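Local coordinates for ORF12 (Lactococcus phage p2, PDB 3D8L), which probably acts as a chaperone for the tape measure protein, helping to keep it in solution while the phage tail is assembled, at residues S6-I14 and L50-K61; T15-M26 and T38-Y46. The protein carries 1 engineered substitution. All coordinates share one frame; numbering follows the deposited sequence.

Contact 1 (S6-I14 and L50-K61)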
# COMPACT_ATOMS: atom_id res chain seq x y z
N SER A 6 -10.14 -17.99 -2.76
CA SER A 6 -8.88 -17.28 -2.59
C SER A 6 -8.17 -17.35 -3.91
O SER A 6 -8.44 -18.24 -4.71
CB SER A 6 -8.02 -17.98 -1.57
OG SER A 6 -7.67 -19.27 -2.04
N THR A 7 -7.22 -16.46 -4.12
CA THR A 7 -6.51 -16.50 -5.39
C THR A 7 -5.58 -17.71 -5.49
O THR A 7 -5.37 -18.21 -6.56
CB THR A 7 -5.82 -15.15 -5.74
OG1 THR A 7 -4.45 -15.21 -5.42
CG2 THR A 7 -6.50 -13.97 -5.05
N ALA A 8 -5.05 -18.21 -4.38
CA ALA A 8 -4.33 -19.50 -4.39
C ALA A 8 -5.21 -20.67 -4.83
O ALA A 8 -4.74 -21.57 -5.50
CB ALA A 8 -3.72 -19.79 -3.05
N ARG A 9 -6.49 -20.65 -4.46
CA ARG A 9 -7.41 -21.72 -4.88
C ARG A 9 -7.59 -21.59 -6.38
O ARG A 9 -7.36 -22.56 -7.13
CB ARG A 9 -8.78 -21.63 -4.16
CG ARG A 9 -9.60 -22.96 -3.98
CD ARG A 9 -8.71 -24.16 -3.94
NE ARG A 9 -9.19 -25.27 -3.13
CZ ARG A 9 -9.24 -25.28 -1.79
NH1 ARG A 9 -8.89 -24.21 -1.10
NH2 ARG A 9 -9.67 -26.35 -1.15
N LYS A 10 -7.95 -20.38 -6.83
CA LYS A 10 -8.12 -20.14 -8.27
C LYS A 10 -6.86 -20.62 -9.02
O LYS A 10 -6.96 -21.40 -9.98
CB LYS A 10 -8.42 -18.67 -8.55
CG LYS A 10 -9.79 -18.21 -8.04
CD LYS A 10 -9.95 -16.72 -8.19
CE LYS A 10 -9.97 -16.39 -9.70
NZ LYS A 10 -10.55 -15.06 -10.16
N PHE A 11 -5.68 -20.21 -8.55
CA PHE A 11 -4.43 -20.61 -9.17
C PHE A 11 -4.29 -22.13 -9.37
O PHE A 11 -3.74 -22.60 -10.38
CB PHE A 11 -3.23 -20.12 -8.37
CG PHE A 11 -1.91 -20.47 -9.01
CD1 PHE A 11 -1.31 -19.58 -9.89
CD2 PHE A 11 -1.32 -21.69 -8.78
CE1 PHE A 11 -0.12 -19.88 -10.49
CE2 PHE A 11 -0.13 -22.01 -9.37
CZ PHE A 11 0.48 -21.12 -10.22
N LYS A 12 -4.78 -22.90 -8.40
CA LYS A 12 -4.74 -24.34 -8.54
C LYS A 12 -5.77 -24.82 -9.55
O LYS A 12 -5.49 -25.68 -10.39
CB LYS A 12 -4.99 -25.04 -7.22
CG LYS A 12 -4.42 -26.40 -7.22
CD LYS A 12 -5.04 -27.23 -6.13
CE LYS A 12 -4.07 -28.33 -5.66
NZ LYS A 12 -3.26 -28.83 -6.84
N MET A 13 -6.98 -24.26 -9.48
CA MET A 13 -8.03 -24.69 -10.40
C MET A 13 -7.60 -24.39 -11.83
O MET A 13 -8.05 -25.04 -12.75
CB MET A 13 -9.36 -23.98 -10.11
CG MET A 13 -10.01 -24.33 -8.80
SD MET A 13 -11.28 -23.14 -8.35
CE MET A 13 -12.07 -24.11 -7.06
N ILE A 14 -6.73 -23.39 -12.01
CA ILE A 14 -6.42 -22.92 -13.34
C ILE A 14 -5.23 -23.68 -13.94
O ILE A 14 -5.28 -24.12 -15.08
CB ILE A 14 -6.12 -21.39 -13.33
CG1 ILE A 14 -7.35 -20.60 -12.88
CG2 ILE A 14 -5.73 -20.90 -14.75
CD1 ILE A 14 -7.10 -19.08 -12.65
N LEU A 50 -3.93 -14.59 -14.14
CA LEU A 50 -5.27 -15.10 -14.37
C LEU A 50 -6.02 -15.25 -13.03
O LEU A 50 -7.16 -14.79 -12.92
CB LEU A 50 -5.25 -16.40 -15.21
CG LEU A 50 -4.85 -16.26 -16.70
CD1 LEU A 50 -4.72 -17.60 -17.41
CD2 LEU A 50 -5.83 -15.42 -17.43
N ALA A 51 -5.37 -15.80 -11.99
CA ALA A 51 -6.02 -15.93 -10.68
C ALA A 51 -6.54 -14.59 -10.14
O ALA A 51 -7.64 -14.52 -9.58
CB ALA A 51 -5.10 -16.58 -9.67
N LEU A 52 -5.75 -13.54 -10.30
CA LEU A 52 -6.06 -12.24 -9.69
C LEU A 52 -7.02 -11.44 -10.51
O LEU A 52 -7.69 -10.56 -9.98
CB LEU A 52 -4.79 -11.41 -9.49
CG LEU A 52 -3.83 -11.82 -8.38
CD1 LEU A 52 -2.52 -11.18 -8.64
CD2 LEU A 52 -4.34 -11.42 -7.03
N PHE A 53 -7.08 -11.73 -11.82
CA PHE A 53 -7.82 -10.86 -12.77
C PHE A 53 -8.91 -11.51 -13.64
O PHE A 53 -9.81 -10.82 -14.09
CB PHE A 53 -6.82 -10.11 -13.64
CG PHE A 53 -5.99 -9.13 -12.88
CD1 PHE A 53 -4.70 -9.43 -12.50
CD2 PHE A 53 -6.49 -7.90 -12.53
CE1 PHE A 53 -3.93 -8.50 -11.78
CE2 PHE A 53 -5.73 -6.98 -11.83
CZ PHE A 53 -4.46 -7.28 -11.45
N GLN A 54 -8.86 -12.82 -13.88
CA GLN A 54 -9.92 -13.46 -14.65
C GLN A 54 -10.91 -14.15 -13.72
O GLN A 54 -10.57 -15.08 -12.96
CB GLN A 54 -9.35 -14.42 -15.68
CG GLN A 54 -10.42 -15.21 -16.43
CD GLN A 54 -11.42 -14.33 -17.17
OE1 GLN A 54 -12.60 -14.22 -16.78
NE2 GLN A 54 -10.95 -13.68 -18.24
N ASP A 55 -12.15 -13.68 -13.78
CA ASP A 55 -13.21 -14.14 -12.90
C ASP A 55 -13.72 -15.47 -13.38
O ASP A 55 -14.08 -16.33 -12.59
CB ASP A 55 -14.37 -13.15 -12.87
CG ASP A 55 -15.25 -13.40 -11.71
OD1 ASP A 55 -14.66 -13.63 -10.64
OD2 ASP A 55 -16.49 -13.42 -11.86
N ASN A 56 -13.76 -15.63 -14.70
CA ASN A 56 -14.27 -16.81 -15.32
C ASN A 56 -13.20 -17.91 -15.31
O ASN A 56 -12.26 -17.89 -16.09
CB ASN A 56 -14.68 -16.44 -16.73
CG ASN A 56 -15.54 -17.46 -17.35
OD1 ASN A 56 -16.41 -17.14 -18.17
ND2 ASN A 56 -15.30 -18.71 -17.00
N ILE A 57 -13.34 -18.85 -14.39
CA ILE A 57 -12.39 -19.95 -14.29
C ILE A 57 -12.30 -20.77 -15.59
O ILE A 57 -11.22 -21.14 -16.02
CB ILE A 57 -12.72 -20.87 -13.08
CG1 ILE A 57 -12.40 -20.14 -11.77
CG2 ILE A 57 -11.93 -22.18 -13.09
CD1 ILE A 57 -10.96 -19.63 -11.74
N VAL A 58 -13.44 -21.03 -16.23
CA VAL A 58 -13.44 -21.84 -17.45
C VAL A 58 -12.53 -21.22 -18.50
O VAL A 58 -11.69 -21.90 -19.09
CB VAL A 58 -14.85 -22.07 -17.96
CG1 VAL A 58 -14.81 -22.74 -19.31
CG2 VAL A 58 -15.59 -22.92 -16.94
N LYS A 59 -12.66 -19.91 -18.68
CA LYS A 59 -11.87 -19.17 -19.67
C LYS A 59 -10.41 -19.01 -19.28
O LYS A 59 -9.56 -19.01 -20.14
CB LYS A 59 -12.47 -17.79 -19.91
CG LYS A 59 -11.66 -16.85 -20.80
CD LYS A 59 -11.37 -17.45 -22.17
CE LYS A 59 -11.08 -16.41 -23.24
NZ LYS A 59 -10.20 -15.36 -22.72
N ALA A 60 -10.13 -18.85 -17.99
CA ALA A 60 -8.74 -18.80 -17.51
C ALA A 60 -8.05 -20.14 -17.76
O ALA A 60 -6.89 -20.18 -18.16
CB ALA A 60 -8.69 -18.44 -16.04
N LYS A 61 -8.79 -21.22 -17.53
CA LYS A 61 -8.26 -22.56 -17.62
C LYS A 61 -7.76 -22.76 -19.03
O LYS A 61 -6.65 -23.24 -19.28
CB LYS A 61 -9.34 -23.59 -17.33
CG LYS A 61 -9.49 -24.07 -15.88
CD LYS A 61 -10.21 -25.46 -15.87
CE LYS A 61 -10.85 -25.80 -14.54
NZ LYS A 61 -10.94 -27.24 -14.42
O HOH W 1 -5.23 -24.74 -17.70
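Helix 7-14 crosses 57-61, the start of helix 57-70, at -54° with the axes 9.6 Å apart, while F11 and A51 bring their CA atoms within 5.2 Å of each other where the first helix meets the end of helix 50-53. The packing is knobs-into-holes within an all-helical fold: A51 sits among T7, K10, F11 and I14, and I14 in turn sits among L50, A51, I57 and A60. The small A51 methyl lies directly against the first helix, its CB 3.5 Å from T7 O. I14 works with two branches. CG1 stands anti to the carbonyl carbon (chi1 -63°), which carries CD1 into the angle between the two helices, 3.8 Å from A60 CB, while CG2 rests over the A60 carbonyl. K10 runs across I57, bends at chi3 (66°) and gives its ammonium to the turn: NZ donates to Q54 O at 2.8 Å, from above the carbonyl plane. D55 OD1, 4.4 Å from K10 NZ, may add some attraction, though too far for a salt bridge. Further along, the extended chain of K61 passes beside M13 O. Between I14 and K61 one water donates to both carbonyls, I14 O (2.7 Å) and K61 O (2.6 Å).

Contact 2 (T15-M26 and T38-Y46)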
# COMPACT_ATOMS: atom_id res chain seq x y z
N THR A 15 -4.17 -23.80 -13.15
CA THR A 15 -2.91 -24.29 -13.65
C THR A 15 -2.67 -25.73 -13.27
O THR A 15 -1.72 -26.34 -13.74
CB THR A 15 -1.75 -23.53 -13.04
OG1 THR A 15 -1.62 -23.92 -11.67
CG2 THR A 15 -1.96 -22.02 -13.14
N GLY A 16 -3.50 -26.25 -12.39
CA GLY A 16 -3.33 -27.60 -11.88
C GLY A 16 -2.21 -27.73 -10.87
O GLY A 16 -1.97 -28.83 -10.35
N LYS A 17 -1.53 -26.62 -10.56
CA LYS A 17 -0.41 -26.63 -9.61
C LYS A 17 -0.60 -25.73 -8.39
O LYS A 17 -1.27 -24.71 -8.46
CB LYS A 17 0.88 -26.29 -10.35
CG LYS A 17 1.34 -27.46 -11.20
CD LYS A 17 2.84 -27.52 -11.39
CE LYS A 17 3.25 -28.98 -11.62
NZ LYS A 17 4.74 -29.09 -11.81
N ASP A 18 -0.01 -26.13 -7.27
CA ASP A 18 -0.25 -25.45 -6.02
C ASP A 18 0.67 -24.25 -5.89
O ASP A 18 1.87 -24.40 -5.75
CB ASP A 18 -0.01 -26.42 -4.86
CG ASP A 18 -0.53 -25.89 -3.53
OD1 ASP A 18 0.18 -25.06 -2.93
OD2 ASP A 18 -1.63 -26.32 -3.10
N LEU A 19 0.08 -23.06 -5.89
CA LEU A 19 0.82 -21.80 -5.85
C LEU A 19 1.94 -21.78 -4.84
O LEU A 19 3.02 -21.27 -5.13
CB LEU A 19 -0.13 -20.65 -5.52
CG LEU A 19 0.14 -19.27 -6.15
CD1 LEU A 19 -0.82 -18.20 -5.58
CD2 LEU A 19 1.58 -18.86 -5.94
N PHE A 20 1.69 -22.30 -3.65
CA PHE A 20 2.67 -22.23 -2.57
C PHE A 20 3.88 -23.09 -2.92
O PHE A 20 5.03 -22.64 -2.82
CB PHE A 20 2.06 -22.62 -1.22
CG PHE A 20 1.04 -21.64 -0.72
CD1 PHE A 20 -0.31 -21.83 -0.96
CD2 PHE A 20 1.44 -20.50 -0.04
CE1 PHE A 20 -1.24 -20.91 -0.51
CE2 PHE A 20 0.51 -19.57 0.40
CZ PHE A 20 -0.82 -19.78 0.17
N GLN A 21 3.64 -24.30 -3.38
CA GLN A 21 4.75 -25.16 -3.71
C GLN A 21 5.53 -24.57 -4.89
O GLN A 21 6.73 -24.76 -4.99
CB GLN A 21 4.28 -26.62 -3.85
CG GLN A 21 4.71 -27.42 -5.06
CD GLN A 21 3.52 -28.21 -5.63
OE1 GLN A 21 2.86 -27.77 -6.60
NE2 GLN A 21 3.18 -29.34 -4.97
N GLN A 22 4.86 -23.79 -5.74
CA GLN A 22 5.54 -23.12 -6.88
C GLN A 22 6.67 -22.14 -6.57
O GLN A 22 7.67 -22.18 -7.26
CB GLN A 22 4.56 -22.42 -7.82
CG GLN A 22 3.61 -23.35 -8.59
CD GLN A 22 4.31 -24.51 -9.29
OE1 GLN A 22 4.85 -25.39 -8.63
NE2 GLN A 22 4.26 -24.55 -10.64
N GLN A 23 6.56 -21.26 -5.58
CA GLN A 23 7.74 -20.40 -5.31
C GLN A 23 8.89 -21.18 -4.66
O GLN A 23 10.05 -20.79 -4.79
CB GLN A 23 7.42 -19.19 -4.46
CG GLN A 23 6.24 -18.31 -4.95
CD GLN A 23 5.25 -18.09 -3.80
OE1 GLN A 23 5.53 -17.33 -2.84
NE2 GLN A 23 4.13 -18.82 -3.84
N LYS A 24 8.58 -22.27 -3.97
CA LYS A 24 9.63 -23.16 -3.44
C LYS A 24 10.32 -23.84 -4.61
O LYS A 24 11.54 -24.08 -4.59
CB LYS A 24 9.07 -24.21 -2.44
CG LYS A 24 10.10 -24.65 -1.38
CD LYS A 24 9.52 -25.63 -0.35
CE LYS A 24 10.52 -25.90 0.78
NZ LYS A 24 9.98 -26.81 1.85
N ALA A 25 9.53 -24.14 -5.64
CA ALA A 25 10.05 -24.69 -6.87
C ALA A 25 11.00 -23.69 -7.53
O ALA A 25 12.08 -24.07 -7.96
CB ALA A 25 8.93 -25.05 -7.80
N MET A 26 10.59 -22.41 -7.56
CA MET A 26 11.38 -21.34 -8.22
C MET A 26 12.73 -21.10 -7.56
O MET A 26 13.70 -20.80 -8.25
CB MET A 26 10.62 -20.01 -8.29
CG MET A 26 9.91 -19.71 -9.63
SD MET A 26 8.98 -18.18 -9.63
CE MET A 26 7.76 -18.52 -8.41
N THR A 38 12.94 -20.46 -16.40
CA THR A 38 12.16 -19.58 -17.27
C THR A 38 10.71 -20.02 -17.32
O THR A 38 9.79 -19.27 -16.98
CB THR A 38 12.71 -19.54 -18.71
OG1 THR A 38 14.05 -19.01 -18.71
CG2 THR A 38 11.81 -18.67 -19.61
N ASP A 39 10.50 -21.26 -17.75
CA ASP A 39 9.15 -21.78 -17.85
C ASP A 39 8.50 -21.77 -16.49
O ASP A 39 7.32 -21.55 -16.38
CB ASP A 39 9.17 -23.19 -18.41
CG ASP A 39 7.78 -23.73 -18.67
OD1 ASP A 39 7.00 -23.04 -19.34
OD2 ASP A 39 7.48 -24.85 -18.23
N LEU A 40 9.24 -21.99 -15.43
CA LEU A 40 8.61 -21.92 -14.11
C LEU A 40 8.10 -20.52 -13.79
O LEU A 40 6.96 -20.37 -13.37
CB LEU A 40 9.58 -22.35 -13.01
CG LEU A 40 9.00 -23.36 -12.03
CD1 LEU A 40 9.90 -23.39 -10.80
CD2 LEU A 40 7.54 -23.06 -11.69
N MET A 41 8.94 -19.51 -14.01
CA MET A 41 8.55 -18.13 -13.73
C MET A 41 7.32 -17.69 -14.53
O MET A 41 6.43 -17.04 -14.00
CB MET A 41 9.69 -17.19 -13.99
CG MET A 41 10.76 -17.20 -12.92
SD MET A 41 11.82 -15.87 -13.40
CE MET A 41 13.43 -16.62 -13.27
N GLU A 42 7.27 -18.07 -15.80
CA GLU A 42 6.15 -17.66 -16.67
C GLU A 42 4.88 -18.44 -16.30
O GLU A 42 3.76 -17.91 -16.35
CB GLU A 42 6.51 -17.82 -18.15
CG GLU A 42 7.76 -17.07 -18.47
CD GLU A 42 8.12 -17.02 -19.94
OE1 GLU A 42 7.34 -17.56 -20.75
OE2 GLU A 42 9.20 -16.43 -20.27
N PHE A 43 5.06 -19.69 -15.90
CA PHE A 43 3.92 -20.49 -15.43
C PHE A 43 3.27 -19.73 -14.30
O PHE A 43 2.07 -19.47 -14.37
CB PHE A 43 4.40 -21.85 -14.95
CG PHE A 43 3.32 -22.83 -14.65
CD1 PHE A 43 3.13 -23.94 -15.50
CD2 PHE A 43 2.58 -22.74 -13.48
CE1 PHE A 43 2.17 -24.96 -15.20
CE2 PHE A 43 1.61 -23.75 -13.16
CZ PHE A 43 1.41 -24.87 -14.03
N VAL A 44 4.06 -19.31 -13.31
CA VAL A 44 3.48 -18.63 -12.14
C VAL A 44 2.97 -17.26 -12.52
O VAL A 44 1.84 -16.94 -12.21
CB VAL A 44 4.47 -18.51 -11.00
CG1 VAL A 44 3.81 -17.81 -9.86
CG2 VAL A 44 4.98 -19.90 -10.59
N GLN A 45 3.78 -16.47 -13.22
CA GLN A 45 3.39 -15.15 -13.69
C GLN A 45 1.99 -15.14 -14.32
O GLN A 45 1.12 -14.35 -13.92
CB GLN A 45 4.40 -14.59 -14.71
CG GLN A 45 4.02 -13.19 -15.14
CD GLN A 45 5.05 -12.46 -16.00
OE1 GLN A 45 4.99 -11.24 -16.11
NE2 GLN A 45 5.96 -13.20 -16.63
N TYR A 46 1.77 -16.01 -15.29
CA TYR A 46 0.52 -15.95 -16.08
C TYR A 46 -0.59 -16.55 -15.29
O TYR A 46 -1.72 -16.05 -15.34
CB TYR A 46 0.62 -16.67 -17.43
CG TYR A 46 -0.56 -16.45 -18.36
CD1 TYR A 46 -1.15 -15.22 -18.50
CD2 TYR A 46 -1.03 -17.49 -19.15
CE1 TYR A 46 -2.22 -15.03 -19.38
CE2 TYR A 46 -2.11 -17.31 -20.00
CZ TYR A 46 -2.69 -16.07 -20.11
OH TYR A 46 -3.74 -15.88 -20.97
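T15, K17 and Q22 gather around the ring of F43, which reaches over from helix 38-46. With CG anti to the backbone N (chi1 -171°), F43 extends toward the end of helix 7-15, where CE2 comes 3.4 Å from T15 CB; K17 passes at about a right angle with CG 3.8 Å from CZ. The Q22 amide is tilted 71° from the ring plane, its NE2 3.7 Å from F43 CE2 and also close to L40 CD2. The apolar contacts lie further along this antiparallel pair of helices, whose axes are 10.0 Å apart at -152° within the all-helical fold. L40 spreads its branches: CD1 lies 3.6 Å from A25 CB and also meets M26, while CD2 turns to Q22. SD of M26 lies against M41 CG, and the bend at chi3 sends CE tip to tip against V44 CG2 at 3.8 Å. Among the polar bonds, T15 OG1 accepts from K17 N (2.9 Å) in an ST turn and is also hydrogen-bonded to F11 O. D18 and Q21 form a capping box, Q21 OE1 accepting weakly from D18 N and D18 OD1, also weakly, from F20 N. F43 also meets F64 of helix 57-70 edge-to-face.

Contact 2 is nested inside the loop that contact 1 closes, and the two centres lie about 14 Å apart. Both use helix 37-53: its first half packs on helix 19-31, and its last turn on helix 7-15. The two first segments are consecutive in the chain and also touch directly, F11 CD2 lying 3.5 Å from L19 N and A8 CB 3.7 Å from F20 CE1. F64 of helix 57-70 touches I14 and L50 from contact 1 as well as T15 and F43 from contact 2, and W87 of helix 80-88 touches T7 of contact 1 and L19, F20 and Q23 of contact 2. Neither contact is touched by another chain of the assembly.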